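Local coordinates for protein endoglucanase (PDB 6VC5) that probably cleaves internal beta-1,4-glucosidic linkages in cellulose and related beta-glucans, at residues Y120-V123 with L124-M127; Y157-P160 with S161-Q164. All coordinates share one frame; numbering follows the deposited sequence.

Interaction 1 of 2, residues Y120-V123 with L124-M127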
loop_
_atom_site.group_PDB
_atom_site.type_symbol
_atom_site.label_atom_id
_atom_site.label_comp_id
_atom_site.label_asym_id
_atom_site.label_seq_id
_atom_site.Cartn_x
_atom_site.Cartn_y
_atom_site.Cartn_z
ATOM N N TYR A 120 4.433 -14.192 -3.616
ATOM C CA TYR A 120 4.784 -13.469 -4.839
ATOM C C TYR A 120 4.438 -14.292 -6.067
ATOM O O TYR A 120 3.928 -13.756 -7.061
ATOM C CB TYR A 120 6.275 -13.128 -4.849
ATOM C CG TYR A 120 6.681 -11.961 -3.972
ATOM C CD1 TYR A 120 6.003 -10.747 -4.016
ATOM C CD2 TYR A 120 7.788 -12.063 -3.136
ATOM C CE1 TYR A 120 6.395 -9.668 -3.223
ATOM C CE2 TYR A 120 8.196 -10.997 -2.342
ATOM C CZ TYR A 120 7.505 -9.805 -2.389
ATOM O OH TYR A 120 7.906 -8.749 -1.606
ATOM N N GLY A 121 4.708 -15.599 -6.012
ATOM C CA GLY A 121 4.374 -16.468 -7.128
ATOM C C GLY A 121 2.896 -16.427 -7.472
ATOM O O GLY A 121 2.523 -16.394 -8.649
ATOM N N ASP A 122 2.036 -16.426 -6.456
ATOM C CA ASP A 122 0.601 -16.388 -6.717
ATOM C C ASP A 122 0.094 -15.000 -7.117
ATOM O O ASP A 122 -0.865 -14.908 -7.890
ATOM C CB ASP A 122 -0.163 -16.973 -5.529
ATOM C CG ASP A 122 -0.277 -18.491 -5.616
ATOM O OD1 ASP A 122 -0.136 -19.030 -6.743
ATOM O OD2 ASP A 122 -0.504 -19.147 -4.579
ATOM N N VAL A 123 0.703 -13.918 -6.629
ATOM C CA VAL A 123 0.369 -12.595 -7.162
ATOM C C VAL A 123 0.666 -12.538 -8.656
ATOM O O VAL A 123 -0.163 -12.092 -9.459
ATOM C CB VAL A 123 1.112 -11.487 -6.393
ATOM C CG1 VAL A 123 0.943 -10.129 -7.098
ATOM C CG2 VAL A 123 0.604 -11.402 -4.971
ATOM N N LEU A 124 1.855 -12.992 -9.054
ATOM C CA LEU A 124 2.216 -12.952 -10.468
ATOM C C LEU A 124 1.288 -13.823 -11.298
ATOM O O LEU A 124 0.882 -13.438 -12.406
ATOM C CB LEU A 124 3.668 -13.406 -10.634
ATOM C CG LEU A 124 4.372 -13.053 -11.942
ATOM C CD1 LEU A 124 4.436 -11.540 -12.121
ATOM C CD2 LEU A 124 5.768 -13.664 -11.978
ATOM N N LYS A 125 0.929 -14.998 -10.776
ATOM C CA LYS A 125 0.122 -15.949 -11.537
ATOM C C LYS A 125 -1.352 -15.545 -11.590
ATOM O O LYS A 125 -1.989 -15.663 -12.641
ATOM C CB LYS A 125 0.276 -17.345 -10.939
ATOM C CG LYS A 125 -0.565 -18.415 -11.616
ATOM C CD LYS A 125 -0.864 -19.563 -10.657
ATOM C CE LYS A 125 0.300 -20.540 -10.547
ATOM N NZ LYS A 125 -0.150 -21.957 -10.691
ATOM N N LEU A 126 -1.918 -15.081 -10.475
ATOM C CA LEU A 126 -3.357 -14.865 -10.382
ATOM C C LEU A 126 -3.783 -13.408 -10.507
ATOM O O LEU A 126 -4.943 -13.151 -10.844
ATOM C CB LEU A 126 -3.890 -15.403 -9.046
ATOM C CG LEU A 126 -3.556 -16.867 -8.753
ATOM C CD1 LEU A 126 -3.967 -17.214 -7.340
ATOM C CD2 LEU A 126 -4.226 -17.803 -9.754
ATOM N N MET A 127 -2.894 -12.449 -10.241
ATOM C CA MET A 127 -3.279 -11.042 -10.154
ATOM C C MET A 127 -2.639 -10.184 -11.232
ATOM O O MET A 127 -2.564 -8.966 -11.071
ATOM C CB MET A 127 -2.952 -10.459 -8.782
ATOM C CG MET A 127 -3.754 -11.050 -7.654
ATOM S SD MET A 127 -5.536 -10.562 -7.695
ATOM C CE MET A 127 -6.244 -12.184 -7.805
#
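V123 and M127 meet one turn apart on the last turn of helix 110-126, where the amide N of M127 gives a hydrogen bond to V123 O (2.9 Å). A light apolar contact accompanies it: V123 CG1, held anti to the backbone N (chi1 171°), leans toward the carbonyl end of its residue and lies 4.3 Å from M127 CB, after which the methionine chain leads away. The V123 side chain also touches L70 and W174 of helix 172-187.

D122 takes part through both its backbone and its carboxylate. Its carbonyl O receives L126 N at 2.8 Å, and the L126 side chain runs over the same oxygen, with CG 3.4 Å from D122 O. The carboxylate lies alongside K125, both chains pointing the same way, but it is the aliphatic part that touches, K125 CD at 4.0 Å from D122 OD1. The lysine NZ stays 4.9 Å from D122 OD1, so any attraction is at most a loose electrostatic one; the other oxygen, OD2, is bound by the backbone N of A69.

L124 N makes a nearly straight bond to Y120 O (169°), while its own carbonyl accepts T128 OG1. M127 then leaves helical geometry and pairs through its backbone with L138. The arrangement is the C-terminal turn of an alpha-helix, bonded i to i+4, from which the chain passes into strand 128-131.

Interaction 2 of 2, residues Y157-P160 with S161-Q164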
loop_
_atom_site.group_PDB
_atom_site.type_symbol
_atom_site.label_atom_id
_atom_site.label_comp_id
_atom_site.label_asym_id
_atom_site.label_seq_id
_atom_site.Cartn_x
_atom_site.Cartn_y
_atom_site.Cartn_z
ATOM N N TYR A 157 0.275 -0.778 -6.248
ATOM C CA TYR A 157 1.625 -1.010 -6.761
ATOM C C TYR A 157 2.598 -0.642 -5.647
ATOM O O TYR A 157 3.177 0.449 -5.602
ATOM C CB TYR A 157 1.882 -0.180 -8.010
ATOM C CG TYR A 157 1.307 -0.754 -9.283
ATOM C CD1 TYR A 157 2.112 -1.452 -10.175
ATOM C CD2 TYR A 157 -0.035 -0.582 -9.599
ATOM C CE1 TYR A 157 1.595 -1.966 -11.351
ATOM C CE2 TYR A 157 -0.565 -1.095 -10.775
ATOM C CZ TYR A 157 0.259 -1.783 -11.649
ATOM O OH TYR A 157 -0.272 -2.287 -12.818
ATOM N N VAL A 158 2.745 -1.569 -4.708
ATOM C CA VAL A 158 3.656 -1.391 -3.584
ATOM C C VAL A 158 5.057 -1.593 -4.144
ATOM O O VAL A 158 5.616 -2.697 -4.093
ATOM C CB VAL A 158 3.301 -2.365 -2.444
ATOM C CG1 VAL A 158 4.242 -2.189 -1.245
ATOM C CG2 VAL A 158 1.840 -2.181 -2.010
ATOM N N MET A 159 5.616 -0.529 -4.711
ATOM C CA MET A 159 6.812 -0.684 -5.534
ATOM C C MET A 159 7.992 -1.343 -4.820
ATOM O O MET A 159 8.645 -2.192 -5.447
ATOM C CB MET A 159 7.169 0.641 -6.226
ATOM C CG MET A 159 6.173 1.068 -7.324
ATOM S SD MET A 159 6.085 -0.058 -8.755
ATOM C CE MET A 159 5.321 1.011 -10.011
ATOM N N PRO A 160 8.312 -1.043 -3.555
ATOM C CA PRO A 160 9.420 -1.770 -2.898
ATOM C C PRO A 160 9.170 -3.261 -2.766
ATOM O O PRO A 160 10.129 -4.045 -2.671
ATOM C CB PRO A 160 9.498 -1.117 -1.515
ATOM C CG PRO A 160 8.910 0.259 -1.728
ATOM C CD PRO A 160 7.824 0.086 -2.735
ATOM N N SER A 161 7.903 -3.679 -2.737
ATOM C CA SER A 161 7.610 -5.104 -2.692
ATOM C C SER A 161 7.810 -5.764 -4.051
ATOM O O SER A 161 8.307 -6.897 -4.124
ATOM C CB SER A 161 6.183 -5.331 -2.200
ATOM O OG SER A 161 5.993 -6.707 -1.968
ATOM N N LEU A 162 7.412 -5.082 -5.134
ATOM C CA LEU A 162 7.685 -5.601 -6.473
ATOM C C LEU A 162 9.183 -5.711 -6.723
ATOM O O LEU A 162 9.642 -6.675 -7.346
ATOM C CB LEU A 162 7.007 -4.723 -7.532
ATOM C CG LEU A 162 5.487 -4.575 -7.421
ATOM C CD1 LEU A 162 4.963 -3.747 -8.590
ATOM C CD2 LEU A 162 4.817 -5.927 -7.378
ATOM N N MET A 163 9.963 -4.734 -6.246
ATOM C CA MET A 163 11.414 -4.796 -6.394
ATOM C C MET A 163 11.982 -5.979 -5.619
ATOM O O MET A 163 12.907 -6.658 -6.083
ATOM C CB MET A 163 12.039 -3.499 -5.868
ATOM C CG MET A 163 11.516 -2.191 -6.475
ATOM S SD MET A 163 12.663 -0.807 -6.252
ATOM C CE MET A 163 12.641 -0.510 -4.507
ATOM N N GLN A 164 11.445 -6.230 -4.421
ATOM C CA GLN A 164 11.892 -7.378 -3.645
ATOM C C GLN A 164 11.573 -8.683 -4.362
ATOM O O GLN A 164 12.378 -9.621 -4.350
ATOM C CB GLN A 164 11.233 -7.355 -2.263
ATOM C CG GLN A 164 11.641 -8.502 -1.367
ATOM C CD GLN A 164 13.100 -8.448 -0.969
ATOM O OE1 GLN A 164 13.833 -9.430 -1.111
ATOM N NE2 GLN A 164 13.534 -7.302 -0.469
#
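L162 reaches back along the start of helix 159-169 to the residues that precede it. Its CB sits 3.7 Å from M159 O, and CG follows at 3.8 Å from V158 O, the same oxygen that L162 N holds. CG lies anti to the carbonyl carbon (chi1 -58°), and CD1 carries on as an extended chain (chi2 -177°), which takes this methyl past the backbone to M159 and Y157. There CD1 meets two apolar partners, 3.9 Å from M159 SD and 4.0 Å from Y157 CD1; both side chains meet it at a slant. W174, M178 and L94 of the flanking helices add to this packing.

V158 occupies the N-cap position and is also the centre of an inverse gamma turn. Its carbonyl accepts two amides: L162 N approaches in the carbonyl plane (3.2 Å), whereas S161 N comes from above it (2.8 Å) with a more bent N-H. Beside them V158 CG1 rests on S161 CB at 3.8 Å, while S161 OG turns elsewhere, to L94 O. The next bond of the helix joins M163 N to M159 O, and M163 CG presses closely on that same oxygen (3.0 Å).

P160 has no amide hydrogen, yet its place in the first turn requires none for i to i+4 bonding, and its own O still receives Q164 N. With valine and proline here, the helix start is secured by main-chain bonds and apolar contacts, the valine side chain offering no acceptor of its own for capping.

Both contacts are local, each at one end of a helix, and they follow one another in series without nesting or crossing. From the N terminus, the chain first reaches interaction 1, at the end of helix 110-126, then runs through strands 128-131, 134-137 and 149-152 before interaction 2 begins helix 159-169. Their centres lie 13 Å apart, and a direct tie spans the gap: Y120 OH is 2.8 Å from S161 OG, a probable hydrogen bond, with Q164 CB packing against Y120 OH. The long excursion is thus closed between two helices. Helices 90-106 and 172-187 touch both contacts, consistent with the (alpha/alpha)6 barrel of family 8.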